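PDB 1VR9: CBS domain protein/ACT domain protein from Thermotoga maritima, which is of unknown function but pairs two CBS domains with an ACT domain and may bind or transport magnesium. Local coordinates for residues S79-E87 / H101-E111. Sequence-based numbering, arbitrary orientation.
Sequences SLPDFFVHE and HQEPYLPVVDE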
loop_
_atom_site.group_PDB
_atom_site.type_symbol
_atom_site.label_atom_id
_atom_site.label_comp_id
_atom_site.label_asym_id
_atom_site.label_seq_id
_atom_site.Cartn_x
_atom_site.Cartn_y
_atom_site.Cartn_z
ATOM N N SER A 79 -7.112 -2.811 -7.110
ATOM C CA SER A 79 -7.779 -1.521 -7.133
ATOM C C SER A 79 -6.710 -0.420 -7.016
ATOM O O SER A 79 -5.573 -0.698 -6.612
ATOM C CB SER A 79 -8.717 -1.465 -5.915
ATOM O OG SER A 79 -9.733 -2.443 -6.053
ATOM N N LEU A 80 -7.103 0.822 -7.308
ATOM C CA LEU A 80 -6.289 2.009 -7.002
ATOM C C LEU A 80 -4.875 1.986 -7.611
ATOM O O LEU A 80 -3.879 2.181 -6.896
ATOM C CB LEU A 80 -6.184 2.215 -5.483
ATOM C CG LEU A 80 -7.486 2.274 -4.680
ATOM C CD1 LEU A 80 -7.232 2.602 -3.224
ATOM C CD2 LEU A 80 -8.412 3.312 -5.336
ATOM N N PRO A 81 -4.783 1.799 -8.937
ATOM C CA PRO A 81 -3.468 1.834 -9.566
ATOM C C PRO A 81 -2.763 3.195 -9.460
ATOM O O PRO A 81 -1.553 3.252 -9.700
ATOM C CB PRO A 81 -3.760 1.483 -11.035
ATOM C CG PRO A 81 -5.181 1.735 -11.226
ATOM C CD PRO A 81 -5.861 1.567 -9.918
ATOM N N ASP A 82 -3.504 4.257 -9.138
ATOM C CA ASP A 82 -2.951 5.618 -9.083
ATOM C C ASP A 82 -2.585 6.056 -7.668
ATOM O O ASP A 82 -2.165 7.207 -7.468
ATOM C CB ASP A 82 -3.935 6.631 -9.698
ATOM C CG ASP A 82 -4.413 6.221 -11.091
ATOM O OD1 ASP A 82 -3.569 6.065 -12.018
ATOM O OD2 ASP A 82 -5.645 6.053 -11.279
ATOM N N PHE A 83 -2.744 5.149 -6.693
ATOM C CA PHE A 83 -2.566 5.466 -5.267
ATOM C C PHE A 83 -1.123 5.177 -4.846
ATOM O O PHE A 83 -0.792 4.085 -4.393
ATOM C CB PHE A 83 -3.568 4.680 -4.402
ATOM C CG PHE A 83 -3.527 5.019 -2.946
ATOM C CD1 PHE A 83 -3.957 6.270 -2.482
ATOM C CD2 PHE A 83 -3.123 4.066 -1.997
ATOM C CE1 PHE A 83 -3.945 6.572 -1.126
ATOM C CE2 PHE A 83 -3.123 4.358 -0.670
ATOM C CZ PHE A 83 -3.530 5.632 -0.220
ATOM N N PHE A 84 -0.264 6.180 -5.018
ATOM C CA PHE A 84 1.144 6.057 -4.683
ATOM C C PHE A 84 1.757 7.451 -4.546
ATOM O O PHE A 84 1.205 8.431 -5.035
ATOM C CB PHE A 84 1.910 5.285 -5.789
ATOM C CG PHE A 84 1.936 5.991 -7.123
ATOM C CD1 PHE A 84 2.871 6.974 -7.391
ATOM C CD2 PHE A 84 0.991 5.699 -8.096
ATOM C CE1 PHE A 84 2.874 7.644 -8.603
ATOM C CE2 PHE A 84 0.984 6.340 -9.293
ATOM C CZ PHE A 84 1.924 7.321 -9.566
ATOM N N VAL A 85 2.917 7.506 -3.905
ATOM C CA VAL A 85 3.791 8.685 -3.973
ATOM C C VAL A 85 5.220 8.233 -4.313
ATOM O O VAL A 85 5.520 7.064 -4.208
ATOM C CB VAL A 85 3.780 9.501 -2.664
ATOM C CG1 VAL A 85 2.429 10.115 -2.470
ATOM C CG2 VAL A 85 4.191 8.666 -1.447
ATOM N N HIS A 86 6.075 9.169 -4.722
ATOM C CA HIS A 86 7.469 8.851 -5.058
ATOM C C HIS A 86 8.380 9.034 -3.840
ATOM O O HIS A 86 8.085 9.811 -2.950
ATOM C CB HIS A 86 7.962 9.729 -6.223
ATOM C CG HIS A 86 7.494 9.266 -7.565
ATOM N ND1 HIS A 86 6.283 9.645 -8.111
ATOM C CD2 HIS A 86 8.080 8.454 -8.478
ATOM C CE1 HIS A 86 6.152 9.093 -9.305
ATOM N NE2 HIS A 86 7.226 8.365 -9.550
ATOM N N GLU A 87 9.503 8.321 -3.819
ATOM C CA GLU A 87 10.470 8.443 -2.719
ATOM C C GLU A 87 10.880 9.882 -2.408
ATOM O O GLU A 87 11.097 10.242 -1.247
ATOM C CB GLU A 87 11.754 7.699 -3.060
ATOM C CG GLU A 87 11.661 6.190 -3.001
ATOM C CD GLU A 87 13.032 5.538 -3.146
ATOM O OE1 GLU A 87 13.716 5.743 -4.181
ATOM O OE2 GLU A 87 13.429 4.809 -2.217
ATOM N N HIS A 101 -7.842 8.759 -0.657
ATOM C CA HIS A 101 -8.140 7.427 -0.121
ATOM C C HIS A 101 -7.475 7.194 1.240
ATOM O O HIS A 101 -6.232 7.192 1.347
ATOM C CB HIS A 101 -7.641 6.370 -1.105
ATOM C CG HIS A 101 -8.182 6.528 -2.494
ATOM N ND1 HIS A 101 -9.477 6.205 -2.833
ATOM C CD2 HIS A 101 -7.587 6.949 -3.633
ATOM C CE1 HIS A 101 -9.663 6.440 -4.119
ATOM N NE2 HIS A 101 -8.531 6.884 -4.634
ATOM N N GLN A 102 -8.277 6.959 2.284
ATOM C CA GLN A 102 -7.714 6.798 3.646
ATOM C C GLN A 102 -7.279 5.351 3.947
ATOM O O GLN A 102 -7.744 4.705 4.904
ATOM C CB GLN A 102 -8.689 7.298 4.711
ATOM C CG GLN A 102 -8.999 8.796 4.631
ATOM C CD GLN A 102 -10.154 9.131 3.719
ATOM O OE1 GLN A 102 -11.283 8.680 3.918
ATOM N NE2 GLN A 102 -9.884 9.968 2.717
ATOM N N GLU A 103 -6.374 4.845 3.138
ATOM C CA GLU A 103 -5.884 3.487 3.270
ATOM C C GLU A 103 -4.838 3.512 4.371
ATOM O O GLU A 103 -4.189 4.537 4.567
ATOM C CB GLU A 103 -5.232 3.041 1.957
ATOM C CG GLU A 103 -6.161 2.897 0.764
ATOM C CD GLU A 103 -7.098 1.717 0.859
ATOM O OE1 GLU A 103 -6.760 0.707 1.517
ATOM O OE2 GLU A 103 -8.215 1.814 0.292
ATOM N N PRO A 104 -4.665 2.405 5.104
ATOM C CA PRO A 104 -3.625 2.358 6.151
ATOM C C PRO A 104 -2.180 2.420 5.689
ATOM O O PRO A 104 -1.310 2.738 6.512
ATOM C CB PRO A 104 -3.879 1.021 6.833
ATOM C CG PRO A 104 -4.623 0.225 5.897
ATOM C CD PRO A 104 -5.451 1.159 5.081
ATOM N N TYR A 105 -1.924 2.059 4.430
ATOM C CA TYR A 105 -0.602 2.081 3.848
ATOM C C TYR A 105 -0.606 2.690 2.454
ATOM O O TYR A 105 -1.382 2.270 1.575
ATOM C CB TYR A 105 -0.005 0.674 3.785
ATOM C CG TYR A 105 0.091 -0.004 5.112
ATOM C CD1 TYR A 105 1.221 0.139 5.893
ATOM C CD2 TYR A 105 -0.927 -0.834 5.576
ATOM C CE1 TYR A 105 1.338 -0.505 7.123
ATOM C CE2 TYR A 105 -0.824 -1.473 6.803
ATOM C CZ TYR A 105 0.309 -1.316 7.564
ATOM O OH TYR A 105 0.400 -1.963 8.791
ATOM N N LEU A 106 0.228 3.708 2.278
ATOM C CA LEU A 106 0.398 4.415 1.014
ATOM C C LEU A 106 1.658 3.876 0.289
ATOM O O LEU A 106 2.787 3.943 0.818
ATOM C CB LEU A 106 0.505 5.924 1.259
ATOM C CG LEU A 106 0.916 6.806 0.088
ATOM C CD1 LEU A 106 -0.091 6.757 -1.035
ATOM C CD2 LEU A 106 1.097 8.234 0.546
ATOM N N PRO A 107 1.469 3.274 -0.894
ATOM C CA PRO A 107 2.617 2.795 -1.651
ATOM C C PRO A 107 3.613 3.896 -2.020
ATOM O O PRO A 107 3.204 5.015 -2.340
ATOM C CB PRO A 107 1.969 2.184 -2.912
ATOM C CG PRO A 107 0.643 1.815 -2.502
ATOM C CD PRO A 107 0.211 2.912 -1.565
ATOM N N VAL A 108 4.900 3.569 -1.922
ATOM C CA VAL A 108 6.008 4.444 -2.316
ATOM C C VAL A 108 6.781 3.800 -3.453
ATOM O O VAL A 108 7.143 2.627 -3.384
ATOM C CB VAL A 108 6.962 4.729 -1.120
ATOM C CG1 VAL A 108 8.141 5.585 -1.544
ATOM C CG2 VAL A 108 6.169 5.383 0.022
ATOM N N VAL A 109 7.041 4.573 -4.492
ATOM C CA VAL A 109 7.678 4.034 -5.693
ATOM C C VAL A 109 8.874 4.888 -6.121
ATOM O O VAL A 109 9.019 6.042 -5.697
ATOM C CB VAL A 109 6.670 3.895 -6.875
ATOM C CG1 VAL A 109 5.504 2.979 -6.513
ATOM C CG2 VAL A 109 6.168 5.246 -7.305
ATOM N N ASP A 110 9.732 4.307 -6.958
ATOM C CA ASP A 110 10.834 5.049 -7.582
ATOM C C ASP A 110 10.380 5.547 -8.948
ATOM O O ASP A 110 9.212 5.425 -9.302
ATOM C CB ASP A 110 12.129 4.205 -7.644
ATOM C CG ASP A 110 12.061 3.055 -8.639
ATOM O OD1 ASP A 110 11.131 3.000 -9.469
ATOM O OD2 ASP A 110 12.980 2.199 -8.614
ATOM N N GLU A 111 11.305 6.104 -9.718
ATOM C CA GLU A 111 10.959 6.715 -11.002
ATOM C C GLU A 111 10.539 5.734 -12.099
ATOM O O GLU A 111 9.942 6.149 -13.095
ATOM C CB GLU A 111 12.114 7.576 -11.488
ATOM C CG GLU A 111 12.368 8.768 -10.597
ATOM C CD GLU A 111 13.466 9.671 -11.116
ATOM O OE1 GLU A 111 13.919 9.489 -12.272
ATOM O OE2 GLU A 111 13.876 10.578 -10.358
#
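Phe83 lies between His101 and Leu106: the imidazole of His101 turns its edge to the phenyl face in an offset edge-to-face pair, planes at 88°, while CD1 of Leu106 stands over the middle of the Phe83 ring, 3.8 Å from its centroid. With CG anti to the backbone N (chi1 -176°), the phenyl reaches back along the other segment to Glu103 CB, and the carbonyl O of Tyr105 meets its edge. The face of His101 is used too, since Leu80 CD2 packs on it 3.6 Å from CE1. A leucine in place of Phe83 would probably leave the His101 edge without its aromatic partner and open a gap beside Leu106. Phe83 O, buried against the Pro107 ring (3.2 Å to CD), finds no hydrogen-bond partner. Beyond it the two segments pair in parallel: Val85 N donates to Pro107 O (3.0 Å), Val109 N to Val85 O (2.9 Å), and Glu87 N to Val109 O (3.0 Å). Val85 and Leu106 meet through their methyls beneath helix 91-100, whereas Val109 CG2 sits over the His86 ring on the other face of the sheet. Strand 85-86, helix 91-100 and strand 105-109 thus form the beta-alpha-beta unit characteristic of a CBS domain.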